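Local coordinates for uncharacterized protein (Eubacterium siraeum, PDB 4OBM) that is of unknown function but probably acts at the cell envelope, where LytR-CpsA-Psr proteins typically attach polymers to the wall, at residues T45-F53 with K214-Q222; M148-Y157 with L168-F176. All blocks are in the same frame, centred on the assembly; numbering follows the deposited sequence. Where two conformers were deposited one is given.

Contact 1 of 2, residues T45-F53 with K214-Q222; sequences TYIAKNNTF and KAIVYTLSQ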
ATOM      1  N   THR A  45      -1.430  -5.755   2.690  1.00 22.85           N
ATOM      2  CA  THR A  45      -1.905  -7.054   3.161  1.00 23.15           C
ATOM      3  C   THR A  45      -2.302  -6.961   4.622  1.00 28.99           C
ATOM      4  O   THR A  45      -1.456  -6.700   5.488  1.00 28.37           O
ATOM      5  CB  THR A  45      -0.834  -8.145   2.960  1.00 26.57           C
ATOM      6  OG1 THR A  45      -0.477  -8.208   1.583  1.00 24.98           O
ATOM      7  CG2 THR A  45      -1.298  -9.538   3.436  1.00 21.47           C
ATOM      8  N   TYR A  46      -3.592  -7.202   4.892  1.00 27.17           N
ATOM      9  CA  TYR A  46      -4.124  -7.239   6.246  1.00 27.91           C
ATOM     10  C   TYR A  46      -3.985  -8.652   6.803  1.00 32.22           C
ATOM     11  O   TYR A  46      -4.518  -9.607   6.220  1.00 32.32           O
ATOM     12  CB  TYR A  46      -5.595  -6.786   6.261  1.00 29.60           C
ATOM     13  CG  TYR A  46      -6.304  -6.979   7.588  1.00 32.01           C
ATOM     14  CD1 TYR A  46      -5.838  -6.366   8.750  1.00 33.16           C
ATOM     15  CD2 TYR A  46      -7.443  -7.775   7.684  1.00 33.01           C
ATOM     16  CE1 TYR A  46      -6.488  -6.536   9.969  1.00 32.61           C
ATOM     17  CE2 TYR A  46      -8.108  -7.945   8.898  1.00 33.68           C
ATOM     18  CZ  TYR A  46      -7.636  -7.307  10.033  1.00 37.97           C
ATOM     19  OH  TYR A  46      -8.279  -7.488  11.232  1.00 38.41           O
ATOM     20  N   ILE A  47      -3.232  -8.790   7.901  1.00 29.65           N
ATOM     21  CA  ILE A  47      -3.075 -10.076   8.599  1.00 29.74           C
ATOM     22  C   ILE A  47      -3.877  -9.946   9.898  1.00 33.99           C
ATOM     23  O   ILE A  47      -3.400  -9.330  10.849  1.00 31.96           O
ATOM     24  CB  ILE A  47      -1.603 -10.512   8.834  1.00 32.31           C
ATOM     25  CG1 ILE A  47      -0.671 -10.180   7.637  1.00 32.72           C
ATOM     26  CG2 ILE A  47      -1.521 -11.986   9.308  1.00 31.77           C
ATOM     27  CD1 ILE A  47      -0.576 -11.185   6.489  1.00 44.83           C
ATOM     28  N   ALA A  48      -5.113 -10.474   9.902  1.00 33.61           N
ATOM     29  CA  ALA A  48      -6.047 -10.393  11.022  1.00 35.47           C
ATOM     30  C   ALA A  48      -5.488 -10.983  12.316  1.00 42.99           C
ATOM     31  O   ALA A  48      -5.713 -10.394  13.370  1.00 42.87           O
ATOM     32  CB  ALA A  48      -7.358 -11.072  10.673  1.00 36.75           C
ATOM     33  N   LYS A  49      -4.764 -12.122  12.243  1.00 42.98           N
ATOM     34  CA  LYS A  49      -4.169 -12.784  13.421  1.00 44.70           C
ATOM     35  C   LYS A  49      -3.178 -11.843  14.143  1.00 47.89           C
ATOM     36  O   LYS A  49      -3.161 -11.807  15.374  1.00 48.46           O
ATOM     37  CB  LYS A  49      -3.454 -14.085  13.007  1.00 48.28           C
ATOM     38  CG  LYS A  49      -3.163 -15.035  14.164  1.00 73.04           C
ATOM     39  CD  LYS A  49      -2.168 -16.134  13.779  1.00 86.47           C
ATOM     40  CE  LYS A  49      -0.747 -15.811  14.186  1.00 97.54           C
ATOM     41  NZ  LYS A  49       0.197 -16.891  13.798  1.00106.50           N
ATOM     42  N   ASN A  50      -2.392 -11.064  13.365  1.00 41.62           N
ATOM     43  CA  ASN A  50      -1.377 -10.140  13.869  1.00 40.74           C
ATOM     44  C   ASN A  50      -1.892  -8.695  14.039  1.00 41.87           C
ATOM     45  O   ASN A  50      -1.140  -7.844  14.522  1.00 40.44           O
ATOM     46  CB  ASN A  50      -0.168 -10.145  12.928  1.00 41.84           C
ATOM     47  CG  ASN A  50       0.739 -11.331  13.111  1.00 57.88           C
ATOM     48  OD1 ASN A  50       0.395 -12.466  12.781  1.00 49.91           O
ATOM     49  ND2 ASN A  50       1.937 -11.085  13.622  1.00 53.12           N
ATOM     50  N   ASN A  51      -3.167  -8.423  13.669  1.00 36.95           N
ATOM     51  CA  ASN A  51      -3.785  -7.087  13.734  1.00 35.27           C
ATOM     52  C   ASN A  51      -2.850  -6.055  13.084  1.00 35.73           C
ATOM     53  O   ASN A  51      -2.577  -4.993  13.652  1.00 34.59           O
ATOM     54  CB  ASN A  51      -4.156  -6.686  15.185  1.00 36.22           C
ATOM     55  CG  ASN A  51      -5.277  -7.483  15.797  1.00 51.48           C
ATOM     56  OD1 ASN A  51      -5.079  -8.251  16.740  1.00 43.13           O
ATOM     57  ND2 ASN A  51      -6.488  -7.302  15.294  1.00 40.04           N
ATOM     58  N   THR A  52      -2.311  -6.410  11.911  1.00 32.42           N
ATOM     59  CA  THR A  52      -1.379  -5.547  11.195  1.00 31.65           C
ATOM     60  C   THR A  52      -1.721  -5.483   9.704  1.00 33.68           C
ATOM     61  O   THR A  52      -2.388  -6.364   9.154  1.00 33.18           O
ATOM     62  CB  THR A  52       0.102  -5.973  11.444  1.00 40.80           C
ATOM     63  OG1 THR A  52       0.959  -4.862  11.159  1.00 36.43           O
ATOM     64  CG2 THR A  52       0.538  -7.194  10.625  1.00 39.34           C
ATOM     65  N   PHE A  53      -1.251  -4.405   9.080  1.00 28.16           N
ATOM     66  CA  PHE A  53      -1.336  -4.126   7.658  1.00 26.40           C
ATOM     67  C   PHE A  53       0.106  -4.092   7.147  1.00 29.94           C
ATOM     68  O   PHE A  53       0.898  -3.316   7.669  1.00 30.47           O
ATOM     69  CB  PHE A  53      -2.089  -2.803   7.418  1.00 26.46           C
ATOM     70  CG  PHE A  53      -3.550  -2.852   7.795  1.00 27.16           C
ATOM     71  CD1 PHE A  53      -4.515  -3.252   6.868  1.00 29.45           C
ATOM     72  CD2 PHE A  53      -3.972  -2.478   9.070  1.00 28.09           C
ATOM     73  CE1 PHE A  53      -5.875  -3.272   7.210  1.00 30.13           C
ATOM     74  CE2 PHE A  53      -5.333  -2.519   9.416  1.00 30.69           C
ATOM     75  CZ  PHE A  53      -6.277  -2.905   8.480  1.00 28.19           C
ATOM     76  N   LYS A 214     -15.727  -5.376   9.757  1.00 34.98           N
ATOM     77  CA  LYS A 214     -15.771  -5.841  11.158  1.00 35.32           C
ATOM     78  C   LYS A 214     -14.368  -6.139  11.674  1.00 36.75           C
ATOM     79  O   LYS A 214     -14.039  -5.690  12.763  1.00 35.61           O
ATOM     80  CB  LYS A 214     -16.682  -7.064  11.353  1.00 39.12           C
ATOM     81  CG  LYS A 214     -18.161  -6.704  11.381  1.00 57.78           C
ATOM     82  CD  LYS A 214     -19.035  -7.886  11.773  1.00 65.49           C
ATOM     83  CE  LYS A 214     -20.447  -7.752  11.251  1.00 72.68           C
ATOM     84  NZ  LYS A 214     -21.175  -6.611  11.866  1.00 78.76           N
ATOM     85  N   ALA A 215     -13.540  -6.849  10.885  1.00 33.47           N
ATOM     86  CA  ALA A 215     -12.141  -7.147  11.249  1.00 33.90           C
ATOM     87  C   ALA A 215     -11.268  -5.882  11.250  1.00 35.31           C
ATOM     88  O   ALA A 215     -10.435  -5.732  12.140  1.00 34.47           O
ATOM     89  CB  ALA A 215     -11.550  -8.165  10.290  1.00 34.95           C
ATOM     90  N   ILE A 216     -11.449  -4.986  10.235  1.00 31.05           N
ATOM     91  CA  ILE A 216     -10.704  -3.726  10.122  1.00 29.08           C
ATOM     92  C   ILE A 216     -10.949  -2.881  11.390  1.00 33.37           C
ATOM     93  O   ILE A 216      -9.984  -2.543  12.070  1.00 35.34           O
ATOM     94  CB  ILE A 216     -11.049  -2.950   8.812  1.00 31.07           C
ATOM     95  CG1 ILE A 216     -10.715  -3.780   7.556  1.00 30.38           C
ATOM     96  CG2 ILE A 216     -10.345  -1.582   8.775  1.00 31.49           C
ATOM     97  CD1 ILE A 216     -11.334  -3.261   6.221  1.00 30.50           C
ATOM     98  N   VAL A 217     -12.218  -2.604  11.740  1.00 29.04           N
ATOM     99  CA  VAL A 217     -12.586  -1.803  12.914  1.00 29.35           C
ATOM    100  C   VAL A 217     -12.047  -2.475  14.184  1.00 34.87           C
ATOM    101  O   VAL A 217     -11.489  -1.769  15.030  1.00 37.03           O
ATOM    102  CB  VAL A 217     -14.107  -1.531  12.986  1.00 34.15           C
ATOM    103  CG1 VAL A 217     -14.509  -0.853  14.303  1.00 34.68           C
ATOM    104  CG2 VAL A 217     -14.569  -0.695  11.793  1.00 33.04           C
ATOM    105  N   TYR A 218     -12.132  -3.825  14.282  1.00 29.36           N
ATOM    106  CA  TYR A 218     -11.588  -4.557  15.413  1.00 29.20           C
ATOM    107  C   TYR A 218     -10.114  -4.239  15.595  1.00 33.48           C
ATOM    108  O   TYR A 218      -9.723  -3.880  16.700  1.00 33.43           O
ATOM    109  CB  TYR A 218     -11.781  -6.084  15.277  1.00 30.21           C
ATOM    110  CG  TYR A 218     -11.083  -6.874  16.372  1.00 31.34           C
ATOM    111  CD1 TYR A 218      -9.728  -7.178  16.285  1.00 32.89           C
ATOM    112  CD2 TYR A 218     -11.776  -7.317  17.490  1.00 33.98           C
ATOM    113  CE1 TYR A 218      -9.068  -7.848  17.313  1.00 35.19           C
ATOM    114  CE2 TYR A 218     -11.130  -8.005  18.518  1.00 35.93           C
ATOM    115  CZ  TYR A 218      -9.777  -8.279  18.418  1.00 43.05           C
ATOM    116  OH  TYR A 218      -9.131  -8.980  19.405  1.00 49.76           O
ATOM    117  N   THR A 219      -9.296  -4.422  14.528  1.00 30.96           N
ATOM    118  CA  THR A 219      -7.836  -4.222  14.515  1.00 30.20           C
ATOM    119  C   THR A 219      -7.441  -2.781  14.883  1.00 32.82           C
ATOM    120  O   THR A 219      -6.460  -2.591  15.610  1.00 33.43           O
ATOM    121  CB  THR A 219      -7.266  -4.652  13.142  1.00 33.79           C
ATOM    122  OG1 THR A 219      -7.186  -6.076  13.128  1.00 33.13           O
ATOM    123  CG2 THR A 219      -5.883  -4.080  12.847  1.00 29.12           C
ATOM    124  N   LEU A 220      -8.173  -1.788  14.365  1.00 28.15           N
ATOM    125  CA  LEU A 220      -7.884  -0.371  14.607  1.00 27.80           C
ATOM    126  C   LEU A 220      -8.380   0.106  15.989  1.00 33.18           C
ATOM    127  O   LEU A 220      -7.891   1.121  16.486  1.00 32.15           O
ATOM    128  CB  LEU A 220      -8.500   0.508  13.503  1.00 26.93           C
ATOM    129  CG  LEU A 220      -8.076   0.244  12.065  1.00 30.19           C
ATOM    130  CD1 LEU A 220      -8.978   1.007  11.109  1.00 29.47           C
ATOM    131  CD2 LEU A 220      -6.603   0.603  11.836  1.00 31.04           C
ATOM    132  N   SER A 221      -9.339  -0.620  16.597  1.00 32.37           N
ATOM    133  CA  SER A 221      -9.875  -0.318  17.930  1.00 33.78           C
ATOM    134  C   SER A 221      -8.986  -0.923  19.055  1.00 39.41           C
ATOM    135  O   SER A 221      -9.304  -0.771  20.242  1.00 38.66           O
ATOM    136  CB  SER A 221     -11.308  -0.825  18.052  1.00 38.92           C
ATOM    137  OG  SER A 221     -11.343  -2.243  18.096  1.00 53.66           O
ATOM    138  N   GLN A 222      -7.875  -1.593  18.679  1.00 37.49           N
ATOM    139  CA  GLN A 222      -6.934  -2.167  19.645  1.00 39.76           C
ATOM    140  C   GLN A 222      -6.019  -1.057  20.187  1.00 47.00           C
ATOM    141  O   GLN A 222      -5.824  -0.028  19.526  1.00 47.20           O
ATOM    142  CB  GLN A 222      -6.107  -3.320  19.026  1.00 41.14           C
ATOM    143  CG  GLN A 222      -6.941  -4.497  18.478  1.00 48.74           C
ATOM    144  CD  GLN A 222      -7.816  -5.153  19.528  1.00 61.63           C
ATOM    145  OE1 GLN A 222      -7.331  -5.774  20.482  1.00 56.37           O
ATOM    146  NE2 GLN A 222      -9.131  -5.022  19.378  1.00 49.65           N
TER
HETATM  147  O   HOH W   1      -6.488 -10.386  18.121  1.00 47.01           O
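Thr219, on the helix, offers a single hydroxyl to two polar groups of the hairpin. Asn51 ND2 donates to Thr219 OG1 over 2.6 Å, nearly straight at 160° and in the plane of its own amide. Tyr46 OH lies equally close, 2.6 Å from Thr219 OG1, which meets the tyrosine at the ring edge; either hydroxyl could supply the proton of this bond. Thr219 CG2 is anti to the backbone N (OG1 at chi1 -78°), a rotation that turns OG1 to Tyr46 and Asn51 and sets the methyl 3.8 Å from Phe53 CE2. The other end of the Asn51 amide is served as well: a water donates to Asn51 OD1 (2.9 Å) and also lies within bonding distance of Tyr218 OH, while the amide nitrogen rests at the edge of the Tyr218 ring. At the C-terminal end of the helix, Tyr218 O takes bonds from Ser221 OG and Gln222 NE2, which arrive from opposite faces of its carbonyl plane. Apolar contact completes the join, with Tyr46 CE2 3.7 Å from Ala215 CB. Outside the pair, Lys224 NZ bonds Asn51 O and Asp23 accepts from Ala48 N. Asn51, at positive phi (49°), and Thr52 both face Ile47: a G1 beta bulge closing the hairpin of strands 40-47 and 52-58, here docked against helix 213-220.

Contact 2 of 2, residues M148-Y157 with L168-F176; sequences MYAYLTLPDY and LNATVISSF
Asn169 ND2 donates to Leu152 O across the two helices at 2.8 Å, with an N-H...O angle of 164°. The bond uses a lone pair in the carbonyl plane and runs close to the plane of the amide, which sets the rotation of the amide at the last turn of helix 145-152. Asn169 ND2 also makes a weak bond to Pro165 O, one turn back on its own helix. The preceding carbonyl of the short helix, Tyr151 O, is taken by Tyr157 OH (2.7 Å, in the carbonyl plane), which folds the chain after the helix back onto it.

Leu168 fits between these two tyrosines. Its CD1 methyl stands over the centre of the Tyr151 ring, 4.3 Å from the centroid and 4° off the normal, a CH-pi contact, and also touches Tyr157 OH; its CD2 instead meets Tyr151 OH. Leu152 enters as a knob among Leu168, Asn169, Val172 and Ile173. Its CD1 lies 3.6 Å from Val172 CG1, and its CD2 3.8 Å from Ile173 CD1. A phenylalanine in place of Tyr157 would probably keep much of the ring's contact with Leu168 but leave Tyr151 O without its hydroxyl donor and the ring freer to shift.

Within this buried, roughly antiparallel pairing (156°), side-chain donors from Asn169 and Tyr157 thus take up the carbonyls of Leu152 and Tyr151 at the end of the short helix, and aliphatic and aromatic groups fill the surroundings.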
HETATM    1  N   MSE A 148       1.799  16.447   1.492  1.00 23.51           N
HETATM    2  CA  MSE A 148       1.946  15.016   1.652  0.70 20.13           C
HETATM    3  C   MSE A 148       2.163  14.353   0.288  1.00 26.15           C
HETATM    4  O   MSE A 148       3.082  13.543   0.151  1.00 26.52           O
HETATM    5  CB  MSE A 148       0.684  14.495   2.340  0.70 20.12           C
HETATM    6  CG  MSE A 148       0.642  13.028   2.504  0.70 23.02           C
HETATM    7 SE   MSE A 148       1.625  12.501   4.034  0.52 26.39          SE
HETATM    8  CE  MSE A 148       0.760  10.860   4.192  0.70 22.26           C
ATOM      9  N   TYR A 149       1.328  14.716  -0.721  1.00 23.62           N
ATOM     10  CA  TYR A 149       1.391  14.203  -2.096  1.00 23.59           C
ATOM     11  C   TYR A 149       2.754  14.566  -2.754  1.00 29.18           C
ATOM     12  O   TYR A 149       3.421  13.669  -3.267  1.00 29.12           O
ATOM     13  CB  TYR A 149       0.203  14.718  -2.957  1.00 24.19           C
ATOM     14  CG  TYR A 149       0.162  14.056  -4.316  1.00 25.49           C
ATOM     15  CD1 TYR A 149      -0.490  12.839  -4.498  1.00 27.08           C
ATOM     16  CD2 TYR A 149       0.880  14.578  -5.392  1.00 25.61           C
ATOM     17  CE1 TYR A 149      -0.436  12.166  -5.718  1.00 25.86           C
ATOM     18  CE2 TYR A 149       0.957  13.904  -6.606  1.00 25.96           C
ATOM     19  CZ  TYR A 149       0.300  12.694  -6.762  1.00 30.26           C
ATOM     20  OH  TYR A 149       0.324  12.048  -7.972  1.00 29.53           O
ATOM     21  N   ALA A 150       3.161  15.859  -2.718  1.00 25.33           N
ATOM     22  CA  ALA A 150       4.428  16.357  -3.292  1.00 24.65           C
ATOM     23  C   ALA A 150       5.663  15.650  -2.694  1.00 28.98           C
ATOM     24  O   ALA A 150       6.572  15.269  -3.436  1.00 27.78           O
ATOM     25  CB  ALA A 150       4.541  17.859  -3.098  1.00 25.21           C
ATOM     26  N   TYR A 151       5.674  15.441  -1.371  1.00 26.59           N
ATOM     27  CA  TYR A 151       6.757  14.725  -0.674  1.00 25.97           C
ATOM     28  C   TYR A 151       6.858  13.270  -1.162  1.00 27.32           C
ATOM     29  O   TYR A 151       7.940  12.786  -1.452  1.00 26.40           O
ATOM     30  CB  TYR A 151       6.531  14.763   0.870  1.00 26.68           C
ATOM     31  CG  TYR A 151       7.654  14.206   1.737  1.00 28.10           C
ATOM     32  CD1 TYR A 151       8.988  14.308   1.343  1.00 30.20           C
ATOM     33  CD2 TYR A 151       7.386  13.645   2.985  1.00 28.75           C
ATOM     34  CE1 TYR A 151      10.022  13.828   2.146  1.00 31.00           C
ATOM     35  CE2 TYR A 151       8.414  13.169   3.802  1.00 29.63           C
ATOM     36  CZ  TYR A 151       9.731  13.255   3.374  1.00 36.55           C
ATOM     37  OH  TYR A 151      10.754  12.781   4.158  1.00 37.82           O
ATOM     38  N   LEU A 152       5.720  12.600  -1.260  1.00 24.68           N
ATOM     39  CA  LEU A 152       5.578  11.200  -1.616  1.00 24.37           C
ATOM     40  C   LEU A 152       5.970  10.883  -3.073  1.00 23.84           C
ATOM     41  O   LEU A 152       6.398   9.753  -3.356  1.00 19.44           O
ATOM     42  CB  LEU A 152       4.112  10.818  -1.373  1.00 25.07           C
ATOM     43  CG  LEU A 152       3.787   9.346  -1.121  1.00 32.09           C
ATOM     44  CD1 LEU A 152       4.406   8.846   0.180  1.00 31.58           C
ATOM     45  CD2 LEU A 152       2.265   9.121  -1.118  1.00 39.23           C
ATOM     46  N   THR A 153       5.794  11.866  -3.982  1.00 19.72           N
ATOM     47  CA  THR A 153       6.000  11.702  -5.407  1.00 20.74           C
ATOM     48  C   THR A 153       7.233  12.452  -5.985  1.00 27.86           C
ATOM     49  O   THR A 153       7.306  12.595  -7.212  1.00 28.55           O
ATOM     50  CB  THR A 153       4.727  12.126  -6.169  1.00 29.20           C
ATOM     51  OG1 THR A 153       4.482  13.506  -5.946  1.00 28.18           O
ATOM     52  CG2 THR A 153       3.512  11.317  -5.763  1.00 28.22           C
ATOM     53  N   LEU A 154       8.212  12.880  -5.145  1.00 24.96           N
ATOM     54  CA  LEU A 154       9.415  13.544  -5.654  1.00 25.60           C
ATOM     55  C   LEU A 154      10.196  12.626  -6.594  1.00 31.57           C
ATOM     56  O   LEU A 154      10.509  11.482  -6.234  1.00 30.18           O
ATOM     57  CB  LEU A 154      10.341  14.020  -4.534  1.00 26.18           C
ATOM     58  CG  LEU A 154      10.011  15.314  -3.830  1.00 31.59           C
ATOM     59  CD1 LEU A 154      10.826  15.416  -2.566  1.00 32.27           C
ATOM     60  CD2 LEU A 154      10.238  16.527  -4.733  1.00 32.64           C
ATOM     61  N   PRO A 155      10.551  13.125  -7.792  1.00 31.34           N
ATOM     62  CA  PRO A 155      11.291  12.283  -8.751  1.00 32.31           C
ATOM     63  C   PRO A 155      12.726  11.968  -8.295  1.00 39.15           C
ATOM     64  O   PRO A 155      13.326  11.006  -8.783  1.00 39.54           O
ATOM     65  CB  PRO A 155      11.283  13.126 -10.035  1.00 34.27           C
ATOM     66  CG  PRO A 155      10.200  14.171  -9.830  1.00 37.71           C
ATOM     67  CD  PRO A 155      10.240  14.450  -8.366  1.00 33.05           C
ATOM     68  N   ASP A 156      13.262  12.777  -7.349  1.00 36.52           N
ATOM     69  CA  ASP A 156      14.606  12.653  -6.790  1.00 36.94           C
ATOM     70  C   ASP A 156      14.678  13.216  -5.371  1.00 38.09           C
ATOM     71  O   ASP A 156      14.386  14.399  -5.146  1.00 35.73           O
ATOM     72  CB  ASP A 156      15.639  13.359  -7.692  1.00 40.21           C
ATOM     73  CG  ASP A 156      17.081  13.154  -7.273  1.00 55.79           C
ATOM     74  OD1 ASP A 156      17.502  11.983  -7.141  1.00 57.61           O
ATOM     75  OD2 ASP A 156      17.795  14.165  -7.097  1.00 66.08           O
ATOM     76  N   TYR A 157      15.124  12.362  -4.433  1.00 34.76           N
ATOM     77  CA  TYR A 157      15.302  12.680  -3.021  1.00 35.34           C
ATOM     78  C   TYR A 157      16.776  13.044  -2.672  1.00 41.80           C
ATOM     79  O   TYR A 157      17.102  13.244  -1.494  1.00 41.09           O
ATOM     80  CB  TYR A 157      14.829  11.487  -2.161  1.00 36.11           C
ATOM     81  CG  TYR A 157      13.338  11.237  -2.241  1.00 36.98           C
ATOM     82  CD1 TYR A 157      12.441  11.999  -1.495  1.00 38.32           C
ATOM     83  CD2 TYR A 157      12.820  10.241  -3.060  1.00 37.45           C
ATOM     84  CE1 TYR A 157      11.068  11.798  -1.590  1.00 36.99           C
ATOM     85  CE2 TYR A 157      11.444  10.016  -3.147  1.00 37.64           C
ATOM     86  CZ  TYR A 157      10.572  10.804  -2.414  1.00 39.59           C
ATOM     87  OH  TYR A 157       9.215  10.596  -2.496  1.00 34.63           O
ATOM     88  N   LEU A 168      10.559   5.523   1.465  1.00 25.68           N
ATOM     89  CA  LEU A 168       9.871   6.751   1.868  1.00 25.21           C
ATOM     90  C   LEU A 168       8.367   6.540   1.788  1.00 28.39           C
ATOM     91  O   LEU A 168       7.661   6.819   2.757  1.00 27.98           O
ATOM     92  CB  LEU A 168      10.325   7.934   0.962  1.00 25.29           C
ATOM     93  CG  LEU A 168       9.993   9.383   1.367  1.00 29.50           C
ATOM     94  CD1 LEU A 168       8.638   9.830   0.840  1.00 29.40           C
ATOM     95  CD2 LEU A 168      10.236   9.649   2.867  1.00 30.39           C
ATOM     96  N   ASN A 169       7.878   5.995   0.650  1.00 24.35           N
ATOM     97  CA  ASN A 169       6.464   5.730   0.471  1.00 23.53           C
ATOM     98  C   ASN A 169       5.948   4.734   1.524  1.00 28.45           C
ATOM     99  O   ASN A 169       4.918   5.009   2.154  1.00 27.69           O
ATOM    100  CB  ASN A 169       6.195   5.251  -0.950  1.00 24.90           C
ATOM    101  CG  ASN A 169       5.969   6.376  -1.937  1.00 34.63           C
ATOM    102  OD1 ASN A 169       4.911   6.471  -2.547  1.00 33.03           O
ATOM    103  ND2 ASN A 169       6.923   7.297  -2.076  1.00 17.89           N
ATOM    104  N   ALA A 170       6.684   3.623   1.775  1.00 25.49           N
ATOM    105  CA  ALA A 170       6.280   2.634   2.790  1.00 25.63           C
ATOM    106  C   ALA A 170       6.071   3.282   4.176  1.00 30.81           C
ATOM    107  O   ALA A 170       5.020   3.102   4.790  1.00 31.57           O
ATOM    108  CB  ALA A 170       7.319   1.520   2.881  1.00 26.48           C
ATOM    109  N   THR A 171       7.054   4.080   4.612  1.00 26.83           N
ATOM    110  CA  THR A 171       7.152   4.765   5.890  1.00 26.55           C
ATOM    111  C   THR A 171       6.076   5.842   6.031  1.00 29.22           C
ATOM    112  O   THR A 171       5.393   5.871   7.044  1.00 29.39           O
ATOM    113  CB  THR A 171       8.575   5.369   5.994  1.00 36.26           C
ATOM    114  OG1 THR A 171       9.527   4.310   5.937  1.00 38.10           O
ATOM    115  CG2 THR A 171       8.789   6.173   7.261  1.00 38.29           C
ATOM    116  N   VAL A 172       5.972   6.753   5.052  1.00 24.57           N
ATOM    117  CA  VAL A 172       5.001   7.852   5.060  1.00 24.83           C
ATOM    118  C   VAL A 172       3.549   7.284   5.065  1.00 28.18           C
ATOM    119  O   VAL A 172       2.714   7.766   5.832  1.00 27.66           O
ATOM    120  CB  VAL A 172       5.279   8.811   3.867  1.00 28.30           C
ATOM    121  CG1 VAL A 172       4.133   9.778   3.626  1.00 27.33           C
ATOM    122  CG2 VAL A 172       6.579   9.571   4.080  1.00 28.69           C
ATOM    123  N   ILE A 173       3.272   6.245   4.254  1.00 24.05           N
ATOM    124  CA  ILE A 173       1.940   5.625   4.206  1.00 23.43           C
ATOM    125  C   ILE A 173       1.659   4.881   5.528  1.00 27.87           C
ATOM    126  O   ILE A 173       0.517   4.935   6.007  1.00 28.42           O
ATOM    127  CB  ILE A 173       1.734   4.743   2.918  1.00 25.65           C
ATOM    128  CG1 ILE A 173       1.748   5.614   1.632  1.00 24.37           C
ATOM    129  CG2 ILE A 173       0.465   3.855   2.972  1.00 27.25           C
ATOM    130  CD1 ILE A 173       0.804   6.882   1.602  1.00 24.63           C
ATOM    131  N   SER A 174       2.691   4.247   6.141  1.00 24.53           N
ATOM    132  CA  SER A 174       2.567   3.574   7.444  1.00 23.88           C
ATOM    133  C   SER A 174       2.149   4.574   8.517  1.00 29.02           C
ATOM    134  O   SER A 174       1.246   4.308   9.314  1.00 28.17           O
ATOM    135  CB  SER A 174       3.885   2.919   7.840  1.00 25.62           C
ATOM    136  OG  SER A 174       4.048   1.668   7.198  1.00 31.39           O
ATOM    137  N   SER A 175       2.805   5.745   8.504  1.00 27.29           N
ATOM    138  CA  SER A 175       2.553   6.848   9.426  1.00 27.06           C
ATOM    139  C   SER A 175       1.134   7.394   9.238  1.00 29.71           C
ATOM    140  O   SER A 175       0.450   7.632  10.225  1.00 29.97           O
ATOM    141  CB  SER A 175       3.588   7.948   9.224  1.00 29.42           C
ATOM    142  OG  SER A 175       4.887   7.517   9.589  1.00 33.23           O
ATOM    143  N   PHE A 176       0.688   7.546   7.985  1.00 26.03           N
ATOM    144  CA  PHE A 176      -0.664   8.005   7.609  1.00 26.15           C
ATOM    145  C   PHE A 176      -1.762   7.061   8.146  1.00 30.42           C
ATOM    146  O   PHE A 176      -2.781   7.538   8.645  1.00 29.49           O
ATOM    147  CB  PHE A 176      -0.773   8.142   6.066  1.00 27.20           C
ATOM    148  CG  PHE A 176      -2.165   8.427   5.547  1.00 27.82           C
ATOM    149  CD1 PHE A 176      -2.775   9.659   5.776  1.00 29.99           C
ATOM    150  CD2 PHE A 176      -2.870   7.461   4.835  1.00 27.40           C
ATOM    151  CE1 PHE A 176      -4.075   9.911   5.317  1.00 30.35           C
ATOM    152  CE2 PHE A 176      -4.171   7.713   4.389  1.00 30.07           C
ATOM    153  CZ  PHE A 176      -4.760   8.939   4.623  1.00 28.21           C
TER

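In the fold
Strand 52-58 joins the two contacts: contact 1 uses its start, where the end of the Phe53 side chain reaches helix 213-220, and Leu55 and Pro57 farther on meet Ile173, Ser174 and Ala170 of contact 2. Their centres are 23 Å apart and their nearest atoms about 6 Å, without touching. In sequence, both segments of contact 2 fall between those of contact 1. Helix 186-199 follows helix 164-181 and receives Ile216 on Leu189. No active site is established here, but each contact borders a glycol probably from the crystallisation liquor: tetraethylene glycol about 4 Å from the Ile216 side chain, and pentaethylene glycol about 3 Å from that of Asn169, weakly bonded to its OD1.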